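Side-chain contact in carbon dioxide concentrating mechanism protein CcmK (Synechococcus elongatus, PDB 4OX6), which probably forms hexameric tiles of the carboxysome shell, the protein layer enclosing the cyanobacterial compartment in which carbon dioxide is concentrated: residues I31-D36 against I76-N81. Numbering follows the deposited sequence.
Sequences ILAAAD and IEAAKN
Ala78 presses its methyl group against the backbone of the facing helix at Ala33 and Ala34, and this is the tight part of the contact. Its CB stands 3.5 Å from Ala33 O and 4.1 Å from Ala34 N, so the methyl lies over the peptide unit joining those two residues. The approach is returned from the other helix: Ala33 CB comes to 3.9 Å from Ala78 O. The two methyls, Ala33 CB and Ala78 CB, sit 4.2 Å apart, ordinary van der Waals spacing.

Small side chains explain the closeness of the backbones. Ala34 CA and Ala78 CA are separated by 5.2 Å, and the local axes approach to 7.6 Å while running roughly antiparallel, at 154°. Packing is looser towards the sheet, where Ala34 CB and Ala79 CB just meet at 4.5 Å; both residues are buried, with the packing of Ala34 on Leu23 and of Ala79 on Thr25 of strand 19-26 contributing. On helix 65-81, Glu77 and Lys80 are exposed and make no contact with segment 31-36, whereas the partly exposed Ala33 and Ala78 form the more open border of the seam. Elsewhere on helix 28-39, Leu32 and Ala35 pack on Phe104 of a second subunit, and Asp36 OD1 accepts a hydrogen bond from His97 N of that subunit.

The pair thus joins the two helices that lie side by side on one face of the antiparallel sheet of the BMC domain. With methyl groups meeting one another and backbone atoms, and without any polar bond between the segments, cohesion here probably comes mainly from dispersion and close fit, the short alanine side chains letting the helices approach this closely.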
ATOM      1  N   ILE A  31      -9.941  15.252  -4.266  1.00  8.54           N
ATOM      2  CA  ILE A  31      -8.774  16.014  -3.889  1.00  9.02           C
ATOM      3  C   ILE A  31      -8.387  16.992  -4.977  1.00  8.18           C
ATOM      4  O   ILE A  31      -7.874  18.061  -4.696  1.00  8.23           O
ATOM      5  CB  ILE A  31      -7.605  15.097  -3.451  1.00  7.84           C
ATOM      6  CG1 ILE A  31      -6.726  15.839  -2.445  1.00  9.03           C
ATOM      7  CG2 ILE A  31      -6.751  14.561  -4.578  1.00 10.00           C
ATOM      8  CD1 ILE A  31      -7.399  16.221  -1.130  1.00  9.84           C
ATOM      9  N   LEU A  32      -8.633  16.642  -6.225  1.00  8.19           N
ATOM     10  CA  LEU A  32      -8.341  17.554  -7.318  1.00  8.49           C
ATOM     11  C   LEU A  32      -9.309  18.741  -7.215  1.00  9.31           C
ATOM     12  O   LEU A  32      -8.958  19.913  -7.386  1.00  9.23           O
ATOM     13  CB  LEU A  32      -8.518  16.926  -8.688  1.00  9.19           C
ATOM     14  CG  LEU A  32      -7.537  15.781  -9.019  1.00  9.10           C
ATOM     15  CD1 LEU A  32      -7.900  15.170 -10.402  1.00 10.63           C
ATOM     16  CD2 LEU A  32      -6.077  16.251  -9.069  1.00 12.90           C
ATOM     17  N   ALA A  33     -10.590  18.438  -6.929  1.00  9.45           N
ATOM     18  CA  ALA A  33     -11.624  19.478  -6.737  1.00  7.82           C
ATOM     19  C   ALA A  33     -11.207  20.393  -5.622  1.00  9.76           C
ATOM     20  O   ALA A  33     -11.293  21.626  -5.757  1.00  9.47           O
ATOM     21  CB  ALA A  33     -12.957  18.844  -6.412  1.00 10.31           C
ATOM     22  N   ALA A  34     -10.825  19.836  -4.487  1.00  9.66           N
ATOM     23  CA  ALA A  34     -10.392  20.670  -3.369  1.00  9.38           C
ATOM     24  C   ALA A  34      -9.210  21.542  -3.725  1.00 10.00           C
ATOM     25  O   ALA A  34      -9.205  22.754  -3.386  1.00  8.77           O
ATOM     26  CB  ALA A  34     -10.035  19.814  -2.183  1.00  8.15           C
ATOM     27  N   ALA A  35      -8.188  20.974  -4.341  1.00  8.45           N
ATOM     28  CA  ALA A  35      -6.958  21.702  -4.645  1.00  8.96           C
ATOM     29  C   ALA A  35      -7.265  22.854  -5.547  1.00  9.56           C
ATOM     30  O   ALA A  35      -6.807  23.985  -5.322  1.00  8.68           O
ATOM     31  CB  ALA A  35      -5.987  20.780  -5.311  1.00  9.92           C
ATOM     32  N   ASP A  36      -8.047  22.638  -6.590  1.00  9.76           N
ATOM     33  CA  ASP A  36      -8.367  23.697  -7.528  1.00  8.38           C
ATOM     34  C   ASP A  36      -9.169  24.798  -6.865  1.00 10.39           C
ATOM     35  O   ASP A  36      -8.912  26.007  -7.113  1.00  9.74           O
ATOM     36  CB  ASP A  36      -9.093  23.177  -8.773  1.00  8.65           C
ATOM     37  CG  ASP A  36      -9.170  24.205  -9.887  1.00 11.23           C
ATOM     38  OD1 ASP A  36      -8.083  24.575 -10.421  1.00 12.80           O
ATOM     39  OD2 ASP A  36     -10.310  24.614 -10.242  1.00 11.46           O
ATOM     40  N   ILE A  76     -13.024  22.629   1.358  1.00  9.73           N
ATOM     41  CA  ILE A  76     -13.972  21.828   2.085  1.00 10.70           C
ATOM     42  C   ILE A  76     -15.255  21.710   1.300  1.00 10.34           C
ATOM     43  O   ILE A  76     -15.784  20.574   1.103  1.00 11.82           O
ATOM     44  CB  ILE A  76     -14.220  22.430   3.493  1.00 11.78           C
ATOM     45  CG1 ILE A  76     -13.016  22.185   4.453  1.00 10.50           C
ATOM     46  CG2 ILE A  76     -15.516  21.865   4.079  1.00 13.33           C
ATOM     47  CD1 ILE A  76     -13.018  22.980   5.709  1.00 14.78           C
ATOM     48  N   GLU A  77     -15.747  22.811   0.779  1.00 10.06           N
ATOM     49  CA  GLU A  77     -16.991  22.773   0.027  1.00 12.15           C
ATOM     50  C   GLU A  77     -16.812  21.980  -1.250  1.00 11.76           C
ATOM     51  O   GLU A  77     -17.684  21.158  -1.617  1.00 12.48           O
ATOM     52  CB  GLU A  77     -17.455  24.182  -0.280  1.00 11.65           C
ATOM     53  CG  GLU A  77     -17.874  24.871   1.017  1.00 21.38           C
ATOM     54  CD  GLU A  77     -18.880  24.031   1.875  1.00 31.98           C
ATOM     55  OE1 GLU A  77     -19.935  23.619   1.334  1.00 41.60           O
ATOM     56  OE2 GLU A  77     -18.614  23.733   3.065  1.00 28.79           O
ATOM     57  N   ALA A  78     -15.707  22.168  -1.959  1.00 10.64           N
ATOM     58  CA  ALA A  78     -15.501  21.459  -3.226  1.00  9.62           C
ATOM     59  C   ALA A  78     -15.383  19.961  -3.021  1.00 12.08           C
ATOM     60  O   ALA A  78     -15.915  19.182  -3.854  1.00 11.92           O
ATOM     61  CB  ALA A  78     -14.271  22.009  -3.914  1.00 10.71           C
ATOM     62  N   ALA A  79     -14.709  19.543  -1.955  1.00 11.12           N
ATOM     63  CA  ALA A  79     -14.606  18.130  -1.653  1.00 12.98           C
ATOM     64  C   ALA A  79     -15.963  17.496  -1.424  1.00 13.49           C
ATOM     65  O   ALA A  79     -16.290  16.430  -2.026  1.00 13.30           O
ATOM     66  CB  ALA A  79     -13.704  17.907  -0.473  1.00 12.82           C
ATOM     67  N   LYS A  80     -16.784  18.123  -0.605  1.00 12.28           N
ATOM     68  CA  LYS A  80     -18.087  17.604  -0.239  1.00 13.70           C
ATOM     69  C   LYS A  80     -19.043  17.569  -1.407  1.00 15.20           C
ATOM     70  O   LYS A  80     -19.872  16.653  -1.456  1.00 17.71           O
ATOM     71  CB  LYS A  80     -18.716  18.410   0.912  1.00 15.07           C
ATOM     72  CG  LYS A  80     -17.913  18.385   2.149  1.00 17.24           C
ATOM     73  CD  LYS A  80     -18.546  19.310   3.236  1.00 24.59           C
ATOM     74  CE  LYS A  80     -19.819  18.698   3.764  1.00 37.83           C
ATOM     75  NZ  LYS A  80     -20.141  19.196   5.137  1.00 54.84           N
ATOM     76  N   ASN A  81     -18.883  18.477  -2.378  1.00 12.07           N
ATOM     77  CA  ASN A  81     -19.760  18.621  -3.499  1.00 14.11           C
ATOM     78  C   ASN A  81     -19.308  17.793  -4.679  1.00 12.82           C
ATOM     79  O   ASN A  81     -20.003  17.780  -5.730  1.00 15.77           O
ATOM     80  CB  ASN A  81     -19.842  20.089  -3.935  1.00 17.02           C
ATOM     81  CG  ASN A  81     -20.515  20.980  -2.900  1.00 27.88           C
ATOM     82  OD1 ASN A  81     -21.191  20.501  -2.005  1.00 31.66           O
ATOM     83  ND2 ASN A  81     -20.319  22.285  -3.033  1.00 28.27           N
TER